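Local coordinates for SnoaL-like domain-containing protein (Agrobacterium tumefaciens str. C58, PDB 3DXO) that is of unknown function but belongs to the SnoaL-like family of the NTF2 clan and is a putative isomerase, at residues Asn35-Asp40 with Gln44-Gln49. Residues are numbered along the deposited sequence; the frame is centred on the assembly and turned at random.
Sequences NTRYVD and QGEGQQ
Tyr38 and Gly45 form the hydrogen-bonded pair at the middle of a short antiparallel hairpin, a compact example of how the outermost strand of the sheet within the chain is tied to its neighbour. Tyr38 N donates to Gly45 O at 3.0 Å and Gly45 N returns the bond to Tyr38 O, also at 3.0 Å. A third backbone bond, Gly47 N to Thr36 O at 3.1 Å, lies near the passage from strand 44-46 to the helix that follows. Weaker CA-H...O contacts from Gln44 to Tyr38 O and from Glu46 to Thr36 O supplement these bonds.

Charge joins the non-hydrogen-bonded pair Arg37 and Glu46 on the opposite face from Tyr38. Glu46 OE1 sits 3.5 Å from Arg37 NE but well out of the guanidinium plane, and the two flat groups are turned 74° apart. The salt bridge is therefore electrostatic, with no N-H aimed at the oxygen. On this same face Val39 CG2 meets Gln44 CB, while Val39 also packs on Phe79 of the second subunit.

The other face looks into the fold. With CG anti to the backbone N (chi1 177°), the Tyr38 side chain touches Tyr12, Trp16, Ile51 and Met54; its hydroxyl donates to Asp40 OD2, 2.6 Å away in the ring plane and met on its anti side, 32° out of the carboxylate plane. Thr36 CG2 touches the backbone of Gly47, and its OG1 bonds to Ile109 O.

A di(hydroxyethyl)ether beside Tyr38, probably from the crystallisation liquor, at most hints at a pocket. Strand 36-39 also pairs in parallel with strand 109-117, extending the curved sheet that, with its covering helices, makes the alpha+beta cone of NTF2-like proteins.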
ATOM      1  N   ASN B  35       4.025   6.640  18.616  1.00 26.57           N
ATOM      2  CA  ASN B  35       3.584   5.287  18.318  1.00 27.06           C
ATOM      3  C   ASN B  35       3.590   5.196  16.819  1.00 27.85           C
ATOM      4  O   ASN B  35       2.576   5.526  16.203  1.00 29.53           O
ATOM      5  CB  ASN B  35       2.163   5.039  18.787  1.00 27.30           C
ATOM      6  CG  ASN B  35       2.037   5.041  20.282  1.00 28.42           C
ATOM      7  OD1 ASN B  35       2.889   5.568  20.991  1.00 28.85           O
ATOM      8  ND2 ASN B  35       0.947   4.461  20.781  1.00 29.58           N
ATOM      9  N   THR B  36       4.715   4.812  16.225  1.00 27.28           N
ATOM     10  CA  THR B  36       4.822   4.710  14.778  1.00 27.41           C
ATOM     11  C   THR B  36       5.515   3.403  14.448  1.00 28.23           C
ATOM     12  O   THR B  36       6.251   2.860  15.283  1.00 28.87           O
ATOM     13  CB  THR B  36       5.578   5.904  14.138  1.00 27.57           C
ATOM     14  OG1 THR B  36       5.452   5.840  12.711  1.00 27.45           O
ATOM     15  CG2 THR B  36       7.061   5.916  14.521  1.00 27.74           C
ATOM     16  N   ARG B  37       5.296   2.911  13.228  1.00 28.43           N
ATOM     17  CA  ARG B  37       5.780   1.598  12.824  1.00 28.54           C
ATOM     18  C   ARG B  37       6.141   1.612  11.341  1.00 27.87           C
ATOM     19  O   ARG B  37       5.416   2.183  10.519  1.00 28.73           O
ATOM     20  CB  ARG B  37       4.627   0.618  13.029  1.00 30.01           C
ATOM     21  CG  ARG B  37       4.955  -0.824  13.259  1.00 31.92           C
ATOM     22  CD  ARG B  37       4.856  -1.180  14.721  1.00 35.34           C
ATOM     23  NE  ARG B  37       4.438  -2.578  14.836  1.00 37.29           N
ATOM     24  CZ  ARG B  37       5.249  -3.634  14.703  1.00 38.57           C
ATOM     25  NH1 ARG B  37       6.562  -3.468  14.449  1.00 39.42           N
ATOM     26  NH2 ARG B  37       4.739  -4.869  14.827  1.00 38.13           N
ATOM     27  N   TYR B  38       7.240   0.962  10.999  1.00 26.80           N
ATOM     28  CA  TYR B  38       7.694   0.857   9.618  1.00 26.33           C
ATOM     29  C   TYR B  38       8.032  -0.598   9.280  1.00 25.81           C
ATOM     30  O   TYR B  38       8.584  -1.329  10.089  1.00 25.10           O
ATOM     31  CB  TYR B  38       8.939   1.743   9.416  1.00 26.92           C
ATOM     32  CG  TYR B  38       9.557   1.675   8.044  1.00 26.66           C
ATOM     33  CD1 TYR B  38      10.340   0.588   7.665  1.00 27.45           C
ATOM     34  CD2 TYR B  38       9.383   2.694   7.138  1.00 26.74           C
ATOM     35  CE1 TYR B  38      10.917   0.508   6.400  1.00 27.39           C
ATOM     36  CE2 TYR B  38       9.955   2.637   5.882  1.00 27.13           C
ATOM     37  CZ  TYR B  38      10.723   1.536   5.512  1.00 27.41           C
ATOM     38  OH  TYR B  38      11.288   1.450   4.252  1.00 27.62           O
ATOM     39  N   VAL B  39       7.686  -1.019   8.077  1.00 25.89           N
ATOM     40  CA  VAL B  39       8.093  -2.332   7.584  1.00 26.61           C
ATOM     41  C   VAL B  39       8.144  -2.328   6.060  1.00 27.30           C
ATOM     42  O   VAL B  39       7.214  -1.845   5.397  1.00 28.17           O
ATOM     43  CB  VAL B  39       7.193  -3.527   8.082  1.00 26.36           C
ATOM     44  CG1 VAL B  39       5.786  -3.464   7.496  1.00 25.53           C
ATOM     45  CG2 VAL B  39       7.849  -4.844   7.713  1.00 25.41           C
ATOM     46  N   ASP B  40       9.252  -2.838   5.523  1.00 27.37           N
ATOM     47  CA  ASP B  40       9.411  -3.040   4.070  1.00 27.29           C
ATOM     48  C   ASP B  40      10.012  -4.449   3.875  1.00 27.38           C
ATOM     49  O   ASP B  40      10.153  -5.206   4.853  1.00 27.86           O
ATOM     50  CB  ASP B  40      10.211  -1.887   3.408  1.00 26.57           C
ATOM     51  CG  ASP B  40      11.716  -1.898   3.740  1.00 26.16           C
ATOM     52  OD1 ASP B  40      12.306  -2.945   4.121  1.00 25.35           O
ATOM     53  OD2 ASP B  40      12.317  -0.820   3.594  1.00 24.25           O
ATOM     54  N   GLN B  44      12.476  -3.195   9.333  1.00 27.80           N
ATOM     55  CA  GLN B  44      11.369  -2.825  10.183  1.00 28.14           C
ATOM     56  C   GLN B  44      11.882  -1.916  11.303  1.00 27.57           C
ATOM     57  O   GLN B  44      13.068  -1.901  11.598  1.00 26.71           O
ATOM     58  CB  GLN B  44      10.654  -4.071  10.728  1.00 28.34           C
ATOM     59  CG  GLN B  44      11.439  -4.897  11.736  1.00 28.67           C
ATOM     60  CD  GLN B  44      10.728  -6.200  12.093  1.00 29.49           C
ATOM     61  OE1 GLN B  44       9.644  -6.500  11.580  1.00 31.36           O
ATOM     62  NE2 GLN B  44      11.343  -6.988  12.958  1.00 30.48           N
ATOM     63  N   GLY B  45      10.995  -1.126  11.893  1.00 27.34           N
ATOM     64  CA  GLY B  45      11.379  -0.286  13.022  1.00 26.97           C
ATOM     65  C   GLY B  45      10.156   0.221  13.745  1.00 26.83           C
ATOM     66  O   GLY B  45       9.060   0.149  13.197  1.00 26.03           O
ATOM     67  N   GLU B  46      10.321   0.682  14.988  1.00 27.02           N
ATOM     68  CA  GLU B  46       9.209   1.342  15.665  1.00 27.68           C
ATOM     69  C   GLU B  46       9.693   2.437  16.589  1.00 27.54           C
ATOM     70  O   GLU B  46      10.742   2.306  17.199  1.00 28.12           O
ATOM     71  CB  GLU B  46       8.251   0.366  16.345  1.00 27.98           C
ATOM     72  CG  GLU B  46       8.481  -0.074  17.797  1.00 28.54           C
ATOM     73  CD  GLU B  46       7.298  -0.997  18.294  1.00 29.50           C
ATOM     74  OE1 GLU B  46       6.330  -1.243  17.502  1.00 30.10           O
ATOM     75  OE2 GLU B  46       7.331  -1.494  19.461  1.00 30.28           O
ATOM     76  N   GLY B  47       8.923   3.527  16.655  1.00 27.07           N
ATOM     77  CA  GLY B  47       9.265   4.701  17.445  1.00 26.42           C
ATOM     78  C   GLY B  47      10.103   5.668  16.627  1.00 26.47           C
ATOM     79  O   GLY B  47      10.722   5.306  15.616  1.00 26.72           O
ATOM     80  N   GLN B  48      10.111   6.915  17.048  1.00 26.61           N
ATOM     81  CA  GLN B  48      10.893   7.936  16.392  1.00 26.79           C
ATOM     82  C   GLN B  48      12.362   7.562  16.392  1.00 27.57           C
ATOM     83  O   GLN B  48      13.038   7.627  15.345  1.00 27.76           O
ATOM     84  CB  GLN B  48      10.686   9.258  17.102  1.00 26.48           C
ATOM     85  CG  GLN B  48       9.300   9.822  16.868  1.00 26.34           C
ATOM     86  CD  GLN B  48       8.970  10.915  17.831  1.00 26.01           C
ATOM     87  OE1 GLN B  48       9.604  11.048  18.860  1.00 26.25           O
ATOM     88  NE2 GLN B  48       7.960  11.686  17.522  1.00 25.76           N
ATOM     89  N   GLN B  49      12.850   7.155  17.565  1.00 27.93           N
ATOM     90  CA  GLN B  49      14.256   6.754  17.732  1.00 27.96           C
ATOM     91  C   GLN B  49      14.587   5.650  16.738  1.00 27.47           C
ATOM     92  O   GLN B  49      15.452   5.828  15.888  1.00 27.77           O
ATOM     93  CB  GLN B  49      14.526   6.217  19.141  1.00 28.67           C
ATOM     94  CG  GLN B  49      14.279   7.176  20.284  1.00 30.32           C
ATOM     95  CD  GLN B  49      15.397   8.211  20.469  1.00 32.17           C
ATOM     96  OE1 GLN B  49      16.072   8.614  19.500  1.00 33.99           O
ATOM     97  NE2 GLN B  49      15.581   8.666  21.721  1.00 32.15           N
TER